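PDB 1NFG: D-hydantoinase from Ralstonia pickettii, which probably catalyses the stereospecific hydrolysis of the cyclic amide bond of D-hydantoin derivatives, working with two zinc ions per subunit. Local coordinates for residues K323-N328 / A332-A337; E279-V284 / W317-H322; M151-M156 / L208-R213. All blocks are in the same frame, centred on the assembly; numbering follows the deposited sequence.

Along the chain contact 3 (151-156 with 208-213) closes first, followed by contact 2 (279-284 with 317-322) and then contact 1 (323-328 with 332-337). Contacts 1 and 2 have centres about 6 Å apart and share the long loop between strand 310-311 and helix 343-352. Lys-323 N lies 2.8 Å from Leu-318 O and Gly-336 N lies 2.9 Å from Val-284 O, both probable hydrogen bonds. Contact 3 is centred about 16 Å from contact 1 and 19 Å from contact 2. Tyr-153 OH nevertheless comes within 3.9 Å of Asn-335 OD1, so contacts 1 and 3 bring two residues that probably bind substrate to one active-site pocket of this TIM-barrel amidohydrolase.

Contact 1: residues K323-N328 / A332-A337; sequences KDRGRN and AIPNGA
Lys-323 reaches across to the backbone of 332-337 and makes both hydrogen bonds between the segments. Lys-323 NZ donates to Pro-334 O at 2.8 Å, nearly along the C=O axis (167°), and to Gly-336 O at 2.9 Å, in the carbonyl plane. A bend at chi2 (-65°) followed by an extended end carries the buried ammonium to these two carbonyls.

Apolar contact accompanies the polar grip. Lys-323 CD touches Ile-333 CG2 at 3.6 Å, the two side chains crossing at about a right angle, while Ile-333 CG1 lies 3.7 Å from Gly-326 CA. Both segments belong to the loop that follows strand 310-311 of the TIM barrel, where amidohydrolases build part of the active site. The CB of Asn-335, probably a substrate-binding residue, is directed away from 323-328, and its OD1 is hydrogen-bonded to Thr-286 OG1.

Arg-325, the centre of an inverse gamma turn, adds a looser van der Waals contact. Its chain, extended from CG to NE, runs obliquely past the proline ring, with Pro-334 CD 4.1 Å from Arg-325 NE, at the edge of the guanidinium and near its plane. The polar end has its partner outside the two segments: Arg-325 NH2 donates a hydrogen bond to Ser-64 O.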
# COMPACT_ATOMS: atom_id res chain seq x y z
N LYS A 323 -34.60 -22.41 -0.84
CA LYS A 323 -34.09 -21.57 0.24
C LYS A 323 -34.67 -22.02 1.58
O LYS A 323 -34.03 -21.91 2.63
CB LYS A 323 -34.45 -20.10 -0.01
CG LYS A 323 -33.78 -19.49 -1.24
CD LYS A 323 -32.27 -19.42 -1.08
CE LYS A 323 -31.61 -18.76 -2.28
NZ LYS A 323 -30.15 -18.60 -2.05
N ASP A 324 -35.89 -22.56 1.52
CA ASP A 324 -36.61 -23.04 2.68
C ASP A 324 -35.82 -23.95 3.62
O ASP A 324 -35.92 -23.81 4.83
CB ASP A 324 -37.88 -23.76 2.24
CG ASP A 324 -39.11 -22.90 2.41
OD1 ASP A 324 -39.28 -22.33 3.51
OD2 ASP A 324 -39.91 -22.80 1.46
N ARG A 325 -35.06 -24.88 3.07
CA ARG A 325 -34.30 -25.77 3.93
C ARG A 325 -33.17 -25.00 4.58
O ARG A 325 -31.99 -25.27 4.34
CB ARG A 325 -33.77 -26.97 3.13
CG ARG A 325 -32.80 -26.66 2.01
CD ARG A 325 -32.27 -27.96 1.41
NE ARG A 325 -31.27 -27.73 0.37
CZ ARG A 325 -30.74 -28.69 -0.39
NH1 ARG A 325 -31.11 -29.95 -0.21
NH2 ARG A 325 -29.84 -28.39 -1.32
N GLY A 326 -33.53 -24.04 5.41
CA GLY A 326 -32.55 -23.23 6.10
C GLY A 326 -33.20 -22.17 6.97
O GLY A 326 -32.51 -21.28 7.48
N ARG A 327 -34.51 -22.26 7.14
CA ARG A 327 -35.24 -21.30 7.96
C ARG A 327 -34.79 -21.40 9.40
O ARG A 327 -35.18 -20.58 10.23
CB ARG A 327 -36.75 -21.53 7.89
CG ARG A 327 -37.31 -21.48 6.49
CD ARG A 327 -38.81 -21.20 6.49
NE ARG A 327 -39.12 -19.87 7.03
CZ ARG A 327 -40.21 -19.17 6.71
NH1 ARG A 327 -41.08 -19.66 5.84
NH2 ARG A 327 -40.41 -17.98 7.26
N ASN A 328 -33.97 -22.40 9.69
CA ASN A 328 -33.48 -22.60 11.05
C ASN A 328 -31.98 -22.81 11.09
O ASN A 328 -31.42 -23.13 12.15
CB ASN A 328 -34.18 -23.80 11.69
CG ASN A 328 -35.69 -23.69 11.62
OD1 ASN A 328 -36.27 -22.66 11.98
ND2 ASN A 328 -36.34 -24.76 11.15
N ALA A 332 -27.70 -24.36 5.87
CA ALA A 332 -28.43 -25.27 5.00
C ALA A 332 -29.04 -24.58 3.78
O ALA A 332 -29.49 -25.24 2.84
CB ALA A 332 -29.52 -25.99 5.79
N ILE A 333 -29.05 -23.24 3.79
CA ILE A 333 -29.59 -22.47 2.67
C ILE A 333 -28.70 -22.59 1.45
O ILE A 333 -27.53 -22.18 1.48
CB ILE A 333 -29.69 -20.97 3.00
CG1 ILE A 333 -30.52 -20.75 4.26
CG2 ILE A 333 -30.29 -20.22 1.82
CD1 ILE A 333 -30.56 -19.32 4.73
N PRO A 334 -29.21 -23.18 0.35
CA PRO A 334 -28.38 -23.31 -0.85
C PRO A 334 -27.95 -21.93 -1.35
O PRO A 334 -28.78 -21.03 -1.53
CB PRO A 334 -29.29 -24.06 -1.82
CG PRO A 334 -30.68 -23.70 -1.35
CD PRO A 334 -30.55 -23.75 0.14
N ASN A 335 -26.65 -21.76 -1.54
CA ASN A 335 -26.07 -20.49 -1.98
C ASN A 335 -26.32 -20.17 -3.44
O ASN A 335 -26.22 -21.04 -4.31
CB ASN A 335 -24.56 -20.48 -1.72
CG ASN A 335 -24.21 -20.48 -0.24
OD1 ASN A 335 -23.03 -20.42 0.13
ND2 ASN A 335 -25.23 -20.54 0.61
N GLY A 336 -26.64 -18.90 -3.72
CA GLY A 336 -26.87 -18.49 -5.09
C GLY A 336 -28.11 -17.67 -5.31
O GLY A 336 -29.11 -17.82 -4.59
N ALA A 337 -28.06 -16.79 -6.30
CA ALA A 337 -29.18 -15.93 -6.67
C ALA A 337 -29.25 -15.80 -8.19
O ALA A 337 -28.24 -15.89 -8.88
CB ALA A 337 -29.03 -14.56 -6.02

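Contact 2: residues E279-V284 / W317-H322; sequences EGAKYV and WLFKGH
The aliphatic chain of Lys-282 lies over one face of the Phe-319 ring. CE is the central atom of this CH-pi contact: Lys-282 CE stands 3.7 Å from the Phe-319 ring centroid and only 14° off the ring normal. Lys-282 CG lies closer to the rim, 3.5 Å from Phe-319 CD1. The lysine side chain crosses that of Phe-319 at about a right angle, and being extended beyond CG it carries the ammonium past the ring centre on the same face. There Lys-282 NZ, 4.9 Å from the Phe-319 ring centroid, forms a cation-pi interaction.

The charge has a second partner in its own segment. Lys-282 NZ makes a salt bridge with Glu-279 OE1 at 3.0 Å, the nitrogen meeting OE1 on its syn side, slightly out of the carboxylate plane, which should limit the swing of the ammonium. The other oxygen, Glu-279 OE2, touches Phe-319 CE2 at 3.6 Å, with carboxylate and ring planes 61° apart.

Purely apolar contact comes from Ala-281 CB, which meets the ring edge in plane, 4.0 Å from Phe-319 CE1. The CB of Phe-319 is directed toward 279-284, and its backbone N is hydrogen-bonded to Asp-411 OD1.

Helix 292-303 and strand 310-311 lie between the segments along the chain, and the Phe-319 ring joins the barrel loop after strand 257-262 to the one after strand 310-311.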
# COMPACT_ATOMS: atom_id res chain seq x y z
N GLU A 279 -36.92 -13.25 4.15
CA GLU A 279 -36.70 -12.70 2.81
C GLU A 279 -35.20 -12.63 2.54
O GLU A 279 -34.74 -12.86 1.41
CB GLU A 279 -37.31 -11.30 2.69
CG GLU A 279 -38.82 -11.27 2.52
CD GLU A 279 -39.28 -11.80 1.16
OE1 GLU A 279 -38.82 -11.27 0.13
OE2 GLU A 279 -40.11 -12.74 1.14
N GLY A 280 -34.44 -12.33 3.58
CA GLY A 280 -33.00 -12.24 3.46
C GLY A 280 -32.38 -13.48 2.84
O GLY A 280 -31.29 -13.43 2.28
N ALA A 281 -33.09 -14.61 2.95
CA ALA A 281 -32.60 -15.86 2.39
C ALA A 281 -32.37 -15.73 0.89
O ALA A 281 -31.47 -16.36 0.33
CB ALA A 281 -33.59 -16.98 2.67
N LYS A 282 -33.18 -14.90 0.24
CA LYS A 282 -33.05 -14.68 -1.19
C LYS A 282 -31.67 -14.15 -1.55
O LYS A 282 -31.15 -14.42 -2.63
CB LYS A 282 -34.10 -13.68 -1.68
CG LYS A 282 -35.52 -14.17 -1.58
CD LYS A 282 -36.48 -13.15 -2.12
CE LYS A 282 -37.92 -13.61 -1.98
NZ LYS A 282 -38.87 -12.60 -2.53
N TYR A 283 -31.08 -13.40 -0.63
CA TYR A 283 -29.78 -12.79 -0.86
C TYR A 283 -28.61 -13.58 -0.35
O TYR A 283 -27.51 -13.05 -0.20
CB TYR A 283 -29.78 -11.39 -0.26
CG TYR A 283 -30.95 -10.61 -0.79
CD1 TYR A 283 -30.89 -10.01 -2.04
CD2 TYR A 283 -32.16 -10.58 -0.09
CE1 TYR A 283 -32.01 -9.42 -2.60
CE2 TYR A 283 -33.28 -9.99 -0.64
CZ TYR A 283 -33.20 -9.41 -1.89
OH TYR A 283 -34.32 -8.85 -2.46
N VAL A 284 -28.85 -14.86 -0.09
CA VAL A 284 -27.78 -15.71 0.39
C VAL A 284 -27.00 -16.26 -0.80
O VAL A 284 -27.33 -17.31 -1.36
CB VAL A 284 -28.32 -16.88 1.24
CG1 VAL A 284 -27.19 -17.84 1.58
CG2 VAL A 284 -28.96 -16.35 2.51
N TRP A 317 -32.36 -21.15 -7.03
CA TRP A 317 -32.83 -21.89 -5.86
C TRP A 317 -34.13 -21.24 -5.42
O TRP A 317 -34.12 -20.15 -4.84
CB TRP A 317 -31.80 -21.82 -4.74
CG TRP A 317 -30.48 -22.41 -5.10
CD1 TRP A 317 -29.26 -21.78 -5.04
CD2 TRP A 317 -30.22 -23.73 -5.59
NE1 TRP A 317 -28.27 -22.63 -5.46
CE2 TRP A 317 -28.83 -23.83 -5.80
CE3 TRP A 317 -31.03 -24.84 -5.87
CZ2 TRP A 317 -28.22 -25.00 -6.28
CZ3 TRP A 317 -30.43 -26.00 -6.34
CH2 TRP A 317 -29.04 -26.07 -6.55
N LEU A 318 -35.24 -21.89 -5.72
CA LEU A 318 -36.55 -21.38 -5.37
C LEU A 318 -36.56 -20.86 -3.95
O LEU A 318 -36.03 -21.49 -3.04
CB LEU A 318 -37.61 -22.48 -5.50
CG LEU A 318 -37.86 -23.07 -6.88
CD1 LEU A 318 -38.89 -24.18 -6.75
CD2 LEU A 318 -38.34 -22.00 -7.84
N PHE A 319 -37.15 -19.68 -3.76
CA PHE A 319 -37.22 -19.12 -2.44
C PHE A 319 -38.03 -20.07 -1.58
O PHE A 319 -37.69 -20.31 -0.42
CB PHE A 319 -37.90 -17.75 -2.47
CG PHE A 319 -38.10 -17.16 -1.11
CD1 PHE A 319 -37.01 -16.99 -0.24
CD2 PHE A 319 -39.36 -16.77 -0.68
CE1 PHE A 319 -37.19 -16.45 1.02
CE2 PHE A 319 -39.55 -16.22 0.59
CZ PHE A 319 -38.46 -16.06 1.44
N LYS A 320 -39.09 -20.63 -2.16
CA LYS A 320 -39.93 -21.56 -1.43
C LYS A 320 -39.36 -22.97 -1.46
O LYS A 320 -38.96 -23.52 -0.43
CB LYS A 320 -41.34 -21.57 -2.01
CG LYS A 320 -42.31 -22.31 -1.12
CD LYS A 320 -43.74 -22.22 -1.62
CE LYS A 320 -44.70 -22.93 -0.67
NZ LYS A 320 -46.11 -22.82 -1.13
N GLY A 321 -39.29 -23.57 -2.64
CA GLY A 321 -38.75 -24.91 -2.70
C GLY A 321 -37.36 -25.17 -2.12
O GLY A 321 -37.18 -26.14 -1.38
N HIS A 322 -36.39 -24.32 -2.43
CA HIS A 322 -35.01 -24.53 -1.99
C HIS A 322 -34.44 -23.73 -0.81
O HIS A 322 -33.84 -24.30 0.10
CB HIS A 322 -34.09 -24.37 -3.20
CG HIS A 322 -34.57 -25.10 -4.42
ND1 HIS A 322 -34.64 -26.48 -4.47
CD2 HIS A 322 -35.04 -24.65 -5.60
CE1 HIS A 322 -35.14 -26.84 -5.64
NE2 HIS A 322 -35.39 -25.75 -6.35

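Contact 3: residues M151-M156 / L208-R213; sequences MAYRGM and LSRPPR
Arg-210 alone brings 208-213 into touch with Ala-152 and Tyr-153. The evidence is a small interface, 78 Å² summed over both sides, and backbones far apart, the nearest CA atoms, Ala-152 and Arg-210, being 10.5 Å from each other. A single long side chain spans that distance.

Taken in order, 208-213 leaves helix 204-208 at Leu-208. At Ser-209 the OG bonds to the carbonyl oxygens of Tyr-205 and His-206, tying the start of the linker back to that helix.

Arg-210 follows, its CB directed toward 151-156. CG sits between the backbone N and the carbonyl carbon (chi1 41°), and further bends at chi2 and chi3 turn the guanidinium so that NH2 leads. Arg-210 NH2 approaches Ala-152 CB at 3.9 Å, the methyl lying at the guanidinium edge near its plane. The same Arg-210 NH2 lies 4.3 Å from Tyr-153 CE1, in an oblique approach to the ring. No hydrogen bond crosses between the segments; the charge of Arg-210 is met by a salt bridge from NH2 to Glu-183 OE1. Tyr-153, probably a substrate-binding residue, also meets the ring of His-181, a ligand of the second zinc, with planes at about 45°, and the nearest atom of its side chain is about 5 Å from a zinc ion. Arg-210 is therefore a neighbour of the active site, in contact with a residue that borders the metal centre.

Past Arg-210, Pro-211 and Pro-212 lead into helix 212-229; Pro-211, just ahead of it, and Arg-213 both pack on Ile-228 of the second subunit. The contact thus joins the loop before helix 161-174 to the linker between helices 204-208 and 212-229.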
# COMPACT_ATOMS: atom_id res chain seq x y z
N MET A 151 -11.74 -22.77 -3.63
CA MET A 151 -10.89 -22.72 -2.45
C MET A 151 -11.74 -22.83 -1.19
O MET A 151 -11.22 -22.86 -0.08
CB MET A 151 -10.08 -21.42 -2.42
CG MET A 151 -9.00 -21.38 -3.49
SD MET A 151 -8.12 -19.79 -3.63
CE MET A 151 -6.76 -20.00 -2.42
N ALA A 152 -13.06 -22.88 -1.37
CA ALA A 152 -14.00 -23.01 -0.26
C ALA A 152 -14.94 -24.17 -0.54
O ALA A 152 -14.78 -24.88 -1.54
CB ALA A 152 -14.79 -21.72 -0.09
N TYR A 153 -15.93 -24.36 0.34
CA TYR A 153 -16.91 -25.45 0.24
C TYR A 153 -16.26 -26.80 0.54
O TYR A 153 -16.07 -27.63 -0.36
CB TYR A 153 -17.53 -25.48 -1.15
CG TYR A 153 -18.24 -24.21 -1.53
CD1 TYR A 153 -19.13 -23.59 -0.65
CD2 TYR A 153 -18.07 -23.64 -2.79
CE1 TYR A 153 -19.83 -22.43 -1.01
CE2 TYR A 153 -18.76 -22.49 -3.17
CZ TYR A 153 -19.64 -21.89 -2.28
OH TYR A 153 -20.34 -20.76 -2.67
N ARG A 154 -15.94 -27.02 1.81
CA ARG A 154 -15.31 -28.25 2.27
C ARG A 154 -16.14 -29.48 1.89
O ARG A 154 -17.38 -29.45 1.98
CB ARG A 154 -15.15 -28.21 3.79
CG ARG A 154 -14.11 -29.16 4.34
CD ARG A 154 -12.72 -28.62 4.10
NE ARG A 154 -11.68 -29.43 4.70
CZ ARG A 154 -10.40 -29.09 4.73
NH1 ARG A 154 -10.01 -27.94 4.18
NH2 ARG A 154 -9.50 -29.88 5.29
N GLY A 155 -15.46 -30.55 1.49
CA GLY A 155 -16.15 -31.77 1.12
C GLY A 155 -17.27 -31.60 0.11
O GLY A 155 -18.33 -32.22 0.21
N MET A 156 -17.04 -30.74 -0.88
CA MET A 156 -18.02 -30.50 -1.92
C MET A 156 -17.31 -30.01 -3.18
O MET A 156 -17.39 -30.65 -4.22
CB MET A 156 -19.05 -29.47 -1.45
CG MET A 156 -20.32 -29.43 -2.29
SD MET A 156 -21.50 -28.15 -1.80
CE MET A 156 -21.21 -26.89 -3.10
N LEU A 208 -21.76 -12.71 7.90
CA LEU A 208 -20.80 -12.54 8.99
C LEU A 208 -19.85 -13.73 9.12
O LEU A 208 -18.71 -13.57 9.57
CB LEU A 208 -21.55 -12.32 10.30
CG LEU A 208 -22.56 -11.17 10.27
CD1 LEU A 208 -23.25 -11.05 11.61
CD2 LEU A 208 -21.85 -9.87 9.92
N SER A 209 -20.31 -14.92 8.72
CA SER A 209 -19.47 -16.11 8.82
C SER A 209 -18.37 -16.13 7.76
O SER A 209 -17.45 -16.95 7.82
CB SER A 209 -20.32 -17.39 8.73
OG SER A 209 -20.95 -17.53 7.47
N ARG A 210 -18.47 -15.23 6.79
CA ARG A 210 -17.46 -15.15 5.75
C ARG A 210 -17.22 -13.71 5.32
O ARG A 210 -17.56 -13.30 4.20
CB ARG A 210 -17.83 -16.06 4.56
CG ARG A 210 -19.28 -16.06 4.16
CD ARG A 210 -19.70 -17.42 3.60
NE ARG A 210 -18.80 -17.92 2.57
CZ ARG A 210 -18.55 -19.21 2.37
NH1 ARG A 210 -19.14 -20.13 3.13
NH2 ARG A 210 -17.71 -19.61 1.42
N PRO A 211 -16.62 -12.92 6.22
CA PRO A 211 -16.30 -11.50 6.02
C PRO A 211 -15.20 -11.30 4.98
O PRO A 211 -14.49 -12.24 4.62
CB PRO A 211 -15.87 -11.06 7.41
CG PRO A 211 -15.15 -12.27 7.90
CD PRO A 211 -16.09 -13.39 7.51
N PRO A 212 -15.04 -10.06 4.51
CA PRO A 212 -14.04 -9.68 3.51
C PRO A 212 -12.67 -10.34 3.64
O PRO A 212 -12.06 -10.71 2.64
CB PRO A 212 -13.97 -8.17 3.66
CG PRO A 212 -15.40 -7.82 3.95
CD PRO A 212 -15.80 -8.88 4.96
N ARG A 213 -12.18 -10.49 4.87
CA ARG A 213 -10.86 -11.08 5.06
C ARG A 213 -10.80 -12.49 4.49
O ARG A 213 -9.78 -12.89 3.92
CB ARG A 213 -10.51 -11.13 6.54
CG ARG A 213 -9.02 -11.27 6.79
CD ARG A 213 -8.38 -9.91 6.65
NE ARG A 213 -7.62 -9.74 5.42
CZ ARG A 213 -7.46 -8.56 4.82
NH1 ARG A 213 -8.01 -7.47 5.35
NH2 ARG A 213 -6.72 -8.47 3.73